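PDB 3FFR: phosphoserine aminotransferase SerC from Cytophaga hutchinsonii ATCC 33406, which probably catalyses the pyridoxal-phosphate-dependent transamination between 3-phosphohydroxypyruvate and glutamate that yields phosphoserine in serine biosynthesis. Local coordinates for residues Pro148-Arg156 / Pro175-Asp183; Asn3-Gly11 / Pro320-Gly328. All blocks are in the same frame, centred on the assembly; numbering follows the deposited sequence.

Interaction 1 (Pro148-Arg156 / Pro175-Asp183)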
ATOM      1  N   PRO A 148      21.886 -12.326 -15.261  1.00 27.97           N
ATOM      2  CA  PRO A 148      22.285 -11.156 -16.047  1.00 29.79           C
ATOM      3  C   PRO A 148      21.419 -10.932 -17.284  1.00 30.47           C
ATOM      4  O   PRO A 148      20.822 -11.858 -17.795  1.00 27.76           O
ATOM      5  CB  PRO A 148      23.699 -11.478 -16.444  1.00 28.82           C
ATOM      6  CG  PRO A 148      24.206 -12.310 -15.343  1.00 30.10           C
ATOM      7  CD  PRO A 148      23.045 -13.210 -15.001  1.00 30.16           C
ATOM      8  N   VAL A 149      21.380  -9.684 -17.733  1.00 28.49           N
ATOM      9  CA  VAL A 149      20.529  -9.299 -18.866  1.00 28.11           C
ATOM     10  C   VAL A 149      20.789 -10.157 -20.097  1.00 27.90           C
ATOM     11  O   VAL A 149      19.857 -10.542 -20.798  1.00 28.86           O
ATOM     12  CB  VAL A 149      20.629  -7.776 -19.149  1.00 28.50           C
ATOM     13  CG1 VAL A 149      19.942  -7.395 -20.471  1.00 28.00           C
ATOM     14  CG2 VAL A 149      19.980  -6.986 -17.966  1.00 25.52           C
ATOM     15  N   GLU A 150      22.053 -10.516 -20.329  1.00 28.45           N
ATOM     16  CA  GLU A 150      22.382 -11.311 -21.509  1.00 31.87           C
ATOM     17  C   GLU A 150      21.699 -12.671 -21.429  1.00 29.62           C
ATOM     18  O   GLU A 150      21.296 -13.237 -22.443  1.00 29.91           O
ATOM     19  CB  GLU A 150      23.906 -11.466 -21.723  1.00 34.64           C
ATOM     20  CG  GLU A 150      24.652 -12.184 -20.615  1.00 45.94           C
ATOM     21  CD  GLU A 150      26.146 -12.289 -20.903  1.00 60.49           C
ATOM     22  OE1 GLU A 150      26.551 -11.961 -22.046  1.00 61.38           O
ATOM     23  OE2 GLU A 150      26.898 -12.705 -19.993  1.00 72.84           O
ATOM     24  N   ASP A 151      21.542 -13.173 -20.213  1.00 28.11           N
ATOM     25  CA  ASP A 151      20.868 -14.478 -20.010  1.00 27.26           C
ATOM     26  C   ASP A 151      19.345 -14.291 -20.128  1.00 28.69           C
ATOM     27  O   ASP A 151      18.623 -15.096 -20.726  1.00 28.79           O
ATOM     28  CB  ASP A 151      21.254 -15.116 -18.677  1.00 27.12           C
ATOM     29  CG  ASP A 151      22.713 -15.639 -18.642  1.00 29.04           C
ATOM     30  OD1 ASP A 151      23.378 -15.781 -19.695  1.00 33.68           O
ATOM     31  OD2 ASP A 151      23.158 -15.924 -17.525  1.00 33.48           O
ATOM     32  N   ILE A 152      18.857 -13.199 -19.551  1.00 29.05           N
ATOM     33  CA  ILE A 152      17.417 -12.871 -19.643  1.00 27.38           C
ATOM     34  C   ILE A 152      16.986 -12.815 -21.116  1.00 29.28           C
ATOM     35  O   ILE A 152      15.905 -13.274 -21.515  1.00 29.30           O
ATOM     36  CB  ILE A 152      17.118 -11.513 -18.948  1.00 28.16           C
ATOM     37  CG1 ILE A 152      17.246 -11.750 -17.427  1.00 31.87           C
ATOM     38  CG2 ILE A 152      15.692 -10.955 -19.329  1.00 26.24           C
ATOM     39  CD1 ILE A 152      16.947 -10.654 -16.514  1.00 29.97           C
ATOM     40  N   ASN A 153      17.871 -12.242 -21.917  1.00 28.99           N
ATOM     41  CA  ASN A 153      17.591 -11.995 -23.328  1.00 28.28           C
ATOM     42  C   ASN A 153      17.434 -13.252 -24.160  1.00 29.32           C
ATOM     43  O   ASN A 153      16.978 -13.182 -25.304  1.00 29.85           O
ATOM     44  CB  ASN A 153      18.677 -11.108 -23.971  1.00 28.05           C
ATOM     45  CG  ASN A 153      18.573  -9.655 -23.550  1.00 28.17           C
ATOM     46  OD1 ASN A 153      17.571  -9.236 -22.965  1.00 30.58           O
ATOM     47  ND2 ASN A 153      19.609  -8.872 -23.863  1.00 31.99           N
ATOM     48  N   THR A 154      17.818 -14.385 -23.594  1.00 27.93           N
ATOM     49  CA  THR A 154      17.749 -15.649 -24.327  1.00 29.02           C
ATOM     50  C   THR A 154      16.368 -16.257 -24.304  1.00 29.91           C
ATOM     51  O   THR A 154      16.070 -17.177 -25.062  1.00 30.41           O
ATOM     52  CB  THR A 154      18.705 -16.726 -23.783  1.00 28.21           C
ATOM     53  OG1 THR A 154      18.323 -17.113 -22.458  1.00 30.90           O
ATOM     54  CG2 THR A 154      20.148 -16.249 -23.824  1.00 29.37           C
ATOM     55  N   PHE A 155      15.506 -15.733 -23.459  1.00 26.28           N
ATOM     56  CA  PHE A 155      14.151 -16.329 -23.302  1.00 27.27           C
ATOM     57  C   PHE A 155      13.135 -15.993 -24.375  1.00 27.50           C
ATOM     58  O   PHE A 155      12.262 -16.802 -24.684  1.00 26.76           O
ATOM     59  CB  PHE A 155      13.588 -16.053 -21.909  1.00 28.08           C
ATOM     60  CG  PHE A 155      14.187 -16.950 -20.844  1.00 29.45           C
ATOM     61  CD1 PHE A 155      15.397 -16.633 -20.257  1.00 29.81           C
ATOM     62  CD2 PHE A 155      13.572 -18.139 -20.493  1.00 26.90           C
ATOM     63  CE1 PHE A 155      15.963 -17.460 -19.313  1.00 30.96           C
ATOM     64  CE2 PHE A 155      14.148 -18.978 -19.551  1.00 27.79           C
ATOM     65  CZ  PHE A 155      15.347 -18.642 -18.965  1.00 29.55           C
ATOM     66  N   ARG A 156      13.287 -14.834 -24.990  1.00 27.77           N
ATOM     67  CA  ARG A 156      12.307 -14.396 -25.980  0.50 28.26           C
ATOM     68  C   ARG A 156      12.086 -15.399 -27.077  1.00 27.29           C
ATOM     69  O   ARG A 156      10.959 -15.666 -27.474  1.00 29.02           O
ATOM     70  CB  ARG A 156      12.644 -13.072 -26.656  0.50 29.21           C
ATOM     71  CG  ARG A 156      11.753 -12.948 -27.889  0.50 34.41           C
ATOM     72  CD  ARG A 156      10.369 -13.491 -27.493  0.50 36.77           C
ATOM     73  NE  ARG A 156       9.786 -12.552 -26.566  0.50 30.66           N
ATOM     74  CZ  ARG A 156       8.889 -12.790 -25.606  0.50 25.00           C
ATOM     75  NH1 ARG A 156       8.405 -13.993 -25.325  0.50 16.06           N
ATOM     76  NH2 ARG A 156       8.512 -11.766 -24.890  0.50 31.93           N
ATOM     77  N   PRO A 175      20.505  -3.355 -13.440  1.00 26.57           N
ATOM     78  CA  PRO A 175      20.407  -3.910 -14.796  1.00 27.68           C
ATOM     79  C   PRO A 175      19.904  -2.925 -15.815  1.00 28.20           C
ATOM     80  O   PRO A 175      19.039  -2.105 -15.528  1.00 28.23           O
ATOM     81  CB  PRO A 175      19.381  -5.026 -14.639  1.00 29.19           C
ATOM     82  CG  PRO A 175      18.554  -4.616 -13.434  1.00 28.27           C
ATOM     83  CD  PRO A 175      19.560  -4.009 -12.522  1.00 28.25           C
ATOM     84  N   LYS A 176      20.464  -3.047 -17.011  1.00 28.57           N
ATOM     85  CA  LYS A 176      20.047  -2.232 -18.133  0.50 28.80           C
ATOM     86  C   LYS A 176      19.360  -3.143 -19.138  1.00 28.43           C
ATOM     87  O   LYS A 176      19.988  -3.806 -19.971  1.00 27.12           O
ATOM     88  CB  LYS A 176      21.209  -1.484 -18.780  0.50 29.17           C
ATOM     89  CG  LYS A 176      20.698  -0.496 -19.835  0.50 30.09           C
ATOM     90  CD  LYS A 176      21.769   0.381 -20.457  0.50 31.38           C
ATOM     91  CE  LYS A 176      21.126   1.406 -21.383  0.50 36.11           C
ATOM     92  NZ  LYS A 176      20.361   0.749 -22.471  0.50 43.09           N
ATOM     93  N   PHE A 177      18.049  -3.181 -19.041  1.00 27.75           N
ATOM     94  CA  PHE A 177      17.267  -4.079 -19.888  1.00 28.23           C
ATOM     95  C   PHE A 177      17.172  -3.659 -21.330  1.00 28.54           C
ATOM     96  O   PHE A 177      17.242  -2.480 -21.674  1.00 30.29           O
ATOM     97  CB  PHE A 177      15.845  -4.313 -19.319  1.00 26.34           C
ATOM     98  CG  PHE A 177      15.854  -5.014 -17.982  1.00 27.66           C
ATOM     99  CD1 PHE A 177      16.112  -6.395 -17.910  1.00 28.66           C
ATOM    100  CD2 PHE A 177      15.685  -4.312 -16.814  1.00 26.57           C
ATOM    101  CE1 PHE A 177      16.197  -7.038 -16.709  1.00 29.64           C
ATOM    102  CE2 PHE A 177      15.747  -4.965 -15.588  1.00 26.77           C
ATOM    103  CZ  PHE A 177      16.012  -6.336 -15.541  1.00 29.20           C
ATOM    104  N   ASP A 178      17.063  -4.681 -22.161  1.00 30.43           N
ATOM    105  CA  ASP A 178      16.688  -4.509 -23.555  1.00 29.75           C
ATOM    106  C   ASP A 178      15.176  -4.712 -23.529  1.00 29.86           C
ATOM    107  O   ASP A 178      14.682  -5.836 -23.378  1.00 28.57           O
ATOM    108  CB  ASP A 178      17.340  -5.545 -24.447  1.00 30.52           C
ATOM    109  CG  ASP A 178      16.906  -5.418 -25.894  1.00 31.99           C
ATOM    110  OD1 ASP A 178      15.836  -4.857 -26.200  1.00 30.32           O
ATOM    111  OD2 ASP A 178      17.654  -5.939 -26.742  1.00 31.88           O
ATOM    112  N   TRP A 179      14.455  -3.606 -23.654  1.00 28.18           N
ATOM    113  CA  TRP A 179      13.003  -3.613 -23.476  1.00 29.21           C
ATOM    114  C   TRP A 179      12.288  -4.322 -24.599  1.00 28.17           C
ATOM    115  O   TRP A 179      11.106  -4.585 -24.502  1.00 30.75           O
ATOM    116  CB  TRP A 179      12.476  -2.183 -23.322  1.00 28.44           C
ATOM    117  CG  TRP A 179      13.110  -1.478 -22.145  1.00 29.71           C
ATOM    118  CD1 TRP A 179      14.023  -0.457 -22.200  1.00 31.52           C
ATOM    119  CD2 TRP A 179      12.941  -1.787 -20.767  1.00 26.93           C
ATOM    120  NE1 TRP A 179      14.409  -0.102 -20.945  1.00 32.22           N
ATOM    121  CE2 TRP A 179      13.752  -0.896 -20.040  1.00 28.47           C
ATOM    122  CE3 TRP A 179      12.156  -2.710 -20.071  1.00 31.26           C
ATOM    123  CZ2 TRP A 179      13.825  -0.916 -18.661  1.00 30.33           C
ATOM    124  CZ3 TRP A 179      12.206  -2.703 -18.694  1.00 33.98           C
ATOM    125  CH2 TRP A 179      13.045  -1.815 -18.005  1.00 32.05           C
ATOM    126  N   THR A 180      13.008  -4.651 -25.663  1.00 25.87           N
ATOM    127  CA  THR A 180      12.374  -5.353 -26.771  1.00 29.02           C
ATOM    128  C   THR A 180      12.389  -6.854 -26.564  1.00 30.17           C
ATOM    129  O   THR A 180      11.635  -7.569 -27.227  1.00 30.49           O
ATOM    130  CB  THR A 180      13.056  -5.067 -28.133  1.00 28.95           C
ATOM    131  OG1 THR A 180      14.310  -5.753 -28.207  1.00 28.75           O
ATOM    132  CG2 THR A 180      13.223  -3.549 -28.372  1.00 28.88           C
ATOM    133  N   LYS A 181      13.209  -7.314 -25.622  1.00 28.08           N
ATOM    134  CA  LYS A 181      13.354  -8.752 -25.381  0.50 28.35           C
ATOM    135  C   LYS A 181      12.574  -9.294 -24.198  1.00 28.35           C
ATOM    136  O   LYS A 181      12.520 -10.496 -23.979  1.00 30.32           O
ATOM    137  CB  LYS A 181      14.824  -9.126 -25.309  0.50 29.13           C
ATOM    138  CG  LYS A 181      15.513  -8.897 -26.625  0.50 32.16           C
ATOM    139  CD  LYS A 181      16.959  -9.309 -26.593  0.50 32.23           C
ATOM    140  CE  LYS A 181      17.634  -8.873 -27.880  0.50 34.54           C
ATOM    141  NZ  LYS A 181      16.853  -9.301 -29.087  0.50 37.77           N
ATOM    142  N   ILE A 182      11.940  -8.385 -23.461  1.00 27.93           N
ATOM    143  CA  ILE A 182      11.077  -8.741 -22.352  1.00 26.12           C
ATOM    144  C   ILE A 182       9.783  -7.945 -22.515  1.00 26.19           C
ATOM    145  O   ILE A 182       9.629  -7.192 -23.487  1.00 26.59           O
ATOM    146  CB  ILE A 182      11.720  -8.502 -20.980  1.00 26.24           C
ATOM    147  CG1 ILE A 182      12.018  -7.007 -20.768  1.00 27.77           C
ATOM    148  CG2 ILE A 182      12.974  -9.404 -20.779  1.00 25.81           C
ATOM    149  CD1 ILE A 182      12.508  -6.664 -19.372  1.00 27.09           C
ATOM    150  N   ASP A 183       8.855  -8.130 -21.593  1.00 26.51           N
ATOM    151  CA  ASP A 183       7.578  -7.431 -21.671  1.00 26.68           C
ATOM    152  C   ASP A 183       7.235  -6.607 -20.432  1.00 27.31           C
ATOM    153  O   ASP A 183       6.372  -5.728 -20.473  1.00 27.06           O
ATOM    154  CB  ASP A 183       6.467  -8.451 -21.941  1.00 25.36           C
ATOM    155  CG  ASP A 183       6.697  -9.210 -23.262  1.00 24.40           C
ATOM    156  OD1 ASP A 183       6.477  -8.582 -24.347  1.00 27.39           O
ATOM    157  OD2 ASP A 183       7.051 -10.425 -23.197  1.00 28.17           O
TER
HETATM  158  O   HOH W   1      14.210 -12.628 -23.554  1.00 32.01           O
HETATM  159  O   HOH W   2      16.276  -7.351 -21.421  1.00 27.95           O
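Two methyl groups of Ile152 mark the tight side of this contact. CG2 of Ile152 meets CG2 of Ile182 at 3.4 Å, closer than usual van der Waals separation, while Ile152 CD1 reaches Phe177 CE1 (3.7 Å) at the ring edge, in its plane. With chi1 at 170°, Val149 sets its CG2 anti to the carbonyl carbon, where it touches Phe177 CD1 (3.9 Å) and the Pro175 ring. The other side is looser: Lys181, in one of its two conformers, crosses the Asn153 amide at about a right angle (Lys181 CD to Asn153 CG 3.5 Å), and two waters fill in. One donates to Ile152 O and Lys181 O, the other to Asn153 OD1 (2.8 Å) while accepting from Asp178 N. An alanine in place of Asn153 would probably cost this second water its acceptor and Lys181 CD much of its support. The salt bridge from Arg156 NH2 to Asp183 OD2 (2.6 Å) is tentative, resting on one of two conformers, with a weak N-H...O angle of 123°. Helix 149-152, between parallel strands 133-137 and 163-167 in sequence, and loop 175-183 both pack on strand 163-167, as in the large domain of fold-type I aminotransferases.

Interaction 2 (Asn3-Gly11 / Pro320-Gly328)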
ATOM      1  N   ASN A   3      19.193   7.575  15.654  1.00 41.66           N
ATOM      2  CA  ASN A   3      19.763   6.293  15.193  1.00 38.12           C
ATOM      3  C   ASN A   3      20.819   6.619  14.159  1.00 36.47           C
ATOM      4  O   ASN A   3      20.508   7.089  13.061  1.00 34.53           O
ATOM      5  CB  ASN A   3      18.656   5.430  14.610  1.00 37.66           C
ATOM      6  CG  ASN A   3      19.115   4.026  14.236  1.00 38.53           C
ATOM      7  OD1 ASN A   3      20.311   3.716  14.165  1.00 34.27           O
ATOM      8  ND2 ASN A   3      18.147   3.169  13.992  1.00 35.36           N
ATOM      9  N   ASN A   4      22.075   6.385  14.516  1.00 33.74           N
ATOM     10  CA  ASN A   4      23.193   6.747  13.668  1.00 33.07           C
ATOM     11  C   ASN A   4      23.819   5.577  12.906  1.00 32.35           C
ATOM     12  O   ASN A   4      24.790   5.733  12.188  1.00 32.88           O
ATOM     13  CB  ASN A   4      24.260   7.428  14.514  1.00 33.63           C
ATOM     14  CG  ASN A   4      23.776   8.757  15.053  1.00 36.92           C
ATOM     15  OD1 ASN A   4      23.034   9.470  14.370  1.00 42.68           O
ATOM     16  ND2 ASN A   4      24.171   9.089  16.275  1.00 44.71           N
ATOM     17  N   LYS A   5      23.230   4.416  13.088  1.00 32.32           N
ATOM     18  CA  LYS A   5      23.719   3.207  12.468  1.00 31.89           C
ATOM     19  C   LYS A   5      23.416   3.195  10.964  1.00 30.26           C
ATOM     20  O   LYS A   5      22.318   3.577  10.531  1.00 28.97           O
ATOM     21  CB  LYS A   5      23.074   2.000  13.140  1.00 32.04           C
ATOM     22  CG  LYS A   5      23.642   0.689  12.727  1.00 31.87           C
ATOM     23  CD  LYS A   5      22.738  -0.439  13.151  1.00 41.27           C
ATOM     24  CE  LYS A   5      22.966  -0.837  14.565  1.00 47.91           C
ATOM     25  NZ  LYS A   5      21.834  -1.695  15.018  1.00 50.26           N
ATOM     26  N   ILE A   6      24.411   2.778  10.183  1.00 29.57           N
ATOM     27  CA  ILE A   6      24.257   2.635   8.731  1.00 29.47           C
ATOM     28  C   ILE A   6      23.940   1.166   8.456  1.00 31.15           C
ATOM     29  O   ILE A   6      24.694   0.260   8.842  1.00 30.31           O
ATOM     30  CB  ILE A   6      25.523   3.092   7.982  1.00 29.06           C
ATOM     31  CG1 ILE A   6      25.864   4.534   8.400  1.00 31.87           C
ATOM     32  CG2 ILE A   6      25.370   2.935   6.442  1.00 28.43           C
ATOM     33  CD1 ILE A   6      24.730   5.543   8.181  1.00 32.96           C
ATOM     34  N   TYR A   7      22.824   0.951   7.761  1.00 28.89           N
ATOM     35  CA  TYR A   7      22.323  -0.393   7.514  1.00 27.94           C
ATOM     36  C   TYR A   7      22.617  -0.900   6.104  1.00 28.48           C
ATOM     37  O   TYR A   7      22.062  -0.393   5.145  1.00 30.07           O
ATOM     38  CB  TYR A   7      20.789  -0.399   7.734  1.00 28.00           C
ATOM     39  CG  TYR A   7      20.326  -0.194   9.151  1.00 30.88           C
ATOM     40  CD1 TYR A   7      20.379   1.056   9.756  1.00 31.16           C
ATOM     41  CD2 TYR A   7      19.791  -1.243   9.874  1.00 33.13           C
ATOM     42  CE1 TYR A   7      19.944   1.239  11.040  1.00 28.77           C
ATOM     43  CE2 TYR A   7      19.350  -1.068  11.152  1.00 36.08           C
ATOM     44  CZ  TYR A   7      19.424   0.170  11.740  1.00 35.84           C
ATOM     45  OH  TYR A   7      18.970   0.329  13.025  1.00 35.87           O
ATOM     46  N   PHE A   8      23.471  -1.923   6.014  1.00 25.85           N
ATOM     47  CA  PHE A   8      23.753  -2.566   4.742  1.00 26.16           C
ATOM     48  C   PHE A   8      22.881  -3.809   4.631  1.00 26.01           C
ATOM     49  O   PHE A   8      23.327  -4.894   4.244  1.00 27.40           O
ATOM     50  CB  PHE A   8      25.240  -2.933   4.633  1.00 26.80           C
ATOM     51  CG  PHE A   8      26.160  -1.736   4.705  1.00 26.61           C
ATOM     52  CD1 PHE A   8      26.538  -1.058   3.557  1.00 28.56           C
ATOM     53  CD2 PHE A   8      26.650  -1.303   5.927  1.00 28.32           C
ATOM     54  CE1 PHE A   8      27.393   0.015   3.603  1.00 31.08           C
ATOM     55  CE2 PHE A   8      27.499  -0.223   6.001  1.00 30.32           C
ATOM     56  CZ  PHE A   8      27.878   0.451   4.825  1.00 29.05           C
ATOM     57  N   THR A   9      21.599  -3.620   4.947  1.00 28.37           N
ATOM     58  CA  THR A   9      20.588  -4.681   4.929  1.00 27.87           C
ATOM     59  C   THR A   9      19.812  -4.646   3.581  1.00 30.13           C
ATOM     60  O   THR A   9      19.599  -3.586   3.008  1.00 29.05           O
ATOM     61  CB  THR A   9      19.635  -4.542   6.110  1.00 30.67           C
ATOM     62  OG1 THR A   9      19.185  -3.188   6.120  1.00 28.17           O
ATOM     63  CG2 THR A   9      20.345  -4.854   7.426  1.00 27.41           C
ATOM     64  N   PRO A  10      19.414  -5.813   3.076  1.00 28.40           N
ATOM     65  CA  PRO A  10      18.894  -5.850   1.696  1.00 28.26           C
ATOM     66  C   PRO A  10      17.440  -5.562   1.451  1.00 30.05           C
ATOM     67  O   PRO A  10      16.852  -6.128   0.539  1.00 33.30           O
ATOM     68  CB  PRO A  10      19.261  -7.263   1.236  1.00 31.76           C
ATOM     69  CG  PRO A  10      19.166  -8.064   2.490  1.00 29.55           C
ATOM     70  CD  PRO A  10      19.758  -7.161   3.559  1.00 30.05           C
ATOM     71  N   GLY A  11      16.882  -4.689   2.262  1.00 29.29           N
ATOM     72  CA  GLY A  11      15.513  -4.177   2.068  1.00 30.21           C
ATOM     73  C   GLY A  11      14.492  -4.568   3.110  1.00 32.57           C
ATOM     74  O   GLY A  11      14.300  -5.758   3.377  1.00 33.26           O
ATOM     75  N   PRO A 320      29.632  -0.682  17.486  1.00 36.83           N
ATOM     76  CA  PRO A 320      30.311   0.525  17.963  1.00 36.00           C
ATOM     77  C   PRO A 320      30.771   1.445  16.836  1.00 35.95           C
ATOM     78  O   PRO A 320      31.065   2.640  17.066  1.00 34.45           O
ATOM     79  CB  PRO A 320      31.542  -0.026  18.711  1.00 38.32           C
ATOM     80  CG  PRO A 320      31.203  -1.424  19.042  1.00 41.30           C
ATOM     81  CD  PRO A 320      30.276  -1.912  17.982  1.00 39.40           C
ATOM     82  N   PHE A 321      30.817   0.875  15.640  1.00 31.33           N
ATOM     83  CA  PHE A 321      31.228   1.586  14.431  1.00 32.10           C
ATOM     84  C   PHE A 321      30.023   2.089  13.627  1.00 31.45           C
ATOM     85  O   PHE A 321      30.166   2.585  12.497  1.00 32.27           O
ATOM     86  CB  PHE A 321      32.065   0.695  13.540  1.00 31.33           C
ATOM     87  CG  PHE A 321      33.379   0.310  14.149  1.00 33.96           C
ATOM     88  CD1 PHE A 321      34.482   1.133  13.996  1.00 34.39           C
ATOM     89  CD2 PHE A 321      33.496  -0.850  14.894  1.00 27.89           C
ATOM     90  CE1 PHE A 321      35.721   0.804  14.586  1.00 38.68           C
ATOM     91  CE2 PHE A 321      34.756  -1.200  15.475  1.00 36.15           C
ATOM     92  CZ  PHE A 321      35.842  -0.354  15.314  1.00 38.57           C
ATOM     93  N   ASP A 322      28.858   1.965  14.230  1.00 31.34           N
ATOM     94  CA  ASP A 322      27.617   2.447  13.603  1.00 32.19           C
ATOM     95  C   ASP A 322      27.338   1.886  12.215  1.00 30.99           C
ATOM     96  O   ASP A 322      27.031   2.619  11.255  1.00 32.68           O
ATOM     97  CB  ASP A 322      27.617   3.965  13.535  1.00 29.63           C
ATOM     98  CG  ASP A 322      27.137   4.591  14.831  1.00 41.60           C
ATOM     99  OD1 ASP A 322      26.218   4.021  15.481  1.00 47.24           O
ATOM    100  OD2 ASP A 322      27.664   5.664  15.159  1.00 41.66           O
HETATM  101  N   MSE A 323      27.464   0.574  12.133  1.00 29.57           N
HETATM  102  CA  MSE A 323      27.147  -0.172  10.907  1.00 28.52           C
HETATM  103  C   MSE A 323      26.535  -1.523  11.236  1.00 29.94           C
HETATM  104  O   MSE A 323      26.714  -2.066  12.328  1.00 30.56           O
HETATM  105  CB  MSE A 323      28.395  -0.387  10.045  1.00 27.31           C
HETATM  106  CG  MSE A 323      29.030   0.923   9.560  1.00 27.58           C
HETATM  107 SE   MSE A 323      30.570   0.664   8.434  0.75 29.02          SE
HETATM  108  CE  MSE A 323      31.806   0.000   9.779  1.00 27.58           C
ATOM    109  N   ALA A 324      25.776  -2.033  10.277  1.00 27.77           N
ATOM    110  CA  ALA A 324      25.200  -3.381  10.370  1.00 29.31           C
ATOM    111  C   ALA A 324      25.044  -3.975   8.977  1.00 29.51           C
ATOM    112  O   ALA A 324      24.809  -3.252   8.021  1.00 29.33           O
ATOM    113  CB  ALA A 324      23.844  -3.367  11.086  1.00 29.36           C
ATOM    114  N   VAL A 325      25.228  -5.282   8.891  1.00 27.92           N
ATOM    115  CA  VAL A 325      25.012  -6.047   7.655  1.00 28.56           C
ATOM    116  C   VAL A 325      23.832  -6.993   7.893  1.00 29.72           C
ATOM    117  O   VAL A 325      23.430  -7.247   9.023  1.00 30.14           O
ATOM    118  CB  VAL A 325      26.263  -6.844   7.220  1.00 28.08           C
ATOM    119  CG1 VAL A 325      27.438  -5.887   7.065  1.00 27.98           C
ATOM    120  CG2 VAL A 325      26.589  -7.967   8.189  1.00 28.08           C
ATOM    121  N   GLY A 326      23.276  -7.505   6.813  1.00 28.67           N
ATOM    122  CA  GLY A 326      22.212  -8.468   6.947  1.00 29.81           C
ATOM    123  C   GLY A 326      22.752  -9.851   7.230  1.00 30.36           C
ATOM    124  O   GLY A 326      23.870 -10.202   6.865  1.00 29.57           O
ATOM    125  N   ALA A 327      21.932 -10.621   7.929  1.00 30.45           N
ATOM    126  CA  ALA A 327      22.170 -12.055   8.091  1.00 30.78           C
ATOM    127  C   ALA A 327      21.597 -12.791   6.898  1.00 30.48           C
ATOM    128  O   ALA A 327      20.770 -12.257   6.144  1.00 30.64           O
ATOM    129  CB  ALA A 327      21.501 -12.562   9.366  1.00 29.56           C
ATOM    130  N   GLY A 328      22.092 -14.004   6.711  1.00 29.03           N
ATOM    131  CA  GLY A 328      21.592 -14.892   5.689  1.00 28.74           C
ATOM    132  C   GLY A 328      20.087 -15.074   5.812  1.00 28.91           C
ATOM    133  O   GLY A 328      19.476 -14.923   6.869  1.00 29.06           O
TER
HETATM  134  O   HOH W   3      23.110   4.855  16.849  1.00 50.53           O
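Ile6, Tyr7 and Phe8 pair in parallel with Met323, Ala324 and Val325, the two strand axes making an angle of 22°. Three backbone bonds hold the register: Ile6 N to Asp322 O (2.8 Å), Ala324 N to Ile6 O (2.9 Å) and Phe8 N to Ala324 O (2.8 Å). Ile6 O also receives a CA-H contact from Met323 CA at 3.2 Å.

Side chains then divide between the faces. Phe8, with CG anti to its carbonyl carbon (chi1 -61°), brings CE2 to the selenium of the selenomethionine Met323 at 4.0 Å, an oblique Met-aromatic contact, and the edge of its ring meets Ala324 O in plane (CD2 to O 3.4 Å). On the face of Tyr7 and Ala324, Lys5 runs alongside: its CD touches Ala324 CB (3.7 Å) and also lies over one face of the Tyr7 ring, toward its rim. Further along, Gly326 leaves room for Pro10, since a CB there would clash with Pro10 CD.

A second shell sets these groups. Asn3 OD1 accepts from Lys5 N in an Asx turn, and Asn3 ND2 donates to Tyr7 OH, its partner lying in the amide plane. The same nitrogen bonds Glu29 O of the second subunit, whose Lys30 also reaches Lys5 O. The ring of His345 stacks on Phe8, and the imidazole bonds Tyr7 O.

The N-terminal strand thus joins the sheet of the C-terminal part of the chain, as in the small domain of fold-type I aminotransferases, and runs on to Gly11 at the bound serine. Within the chain, strand 6-8 is an outer strand of this five-stranded mixed sheet; strand 323-327 lies between it and strand 336-340, although Phe8 also bonds Ala340 through the backbone. Helix 347-360 packs on Ile6 and Met323, and helix 311-318 on Ala324 and Val325.

Interactions 1 and 2 lie on opposite sides of the chain's centre, their own centres 32 Å apart and their nearest atoms about 14 Å apart. They belong to different sheets: interaction 1 borders the seven-stranded sheet, interaction 2 builds an outer pair of the five-stranded one. In chain order, residues 3-11 come first, then both segments of interaction 1, and residues 320-328 last, so interaction 2 joins the N-terminal segment to a strand of the C-terminal part, enclosing interaction 1 in sequence. Each is continued toward the bound-serine pocket: Gly11 ends residues 3-11, Tyr329 follows 320-328, and strand 184-188 leads from 175-183 toward Lys191, the cofactor-bearing lysine; these three residues line the pocket.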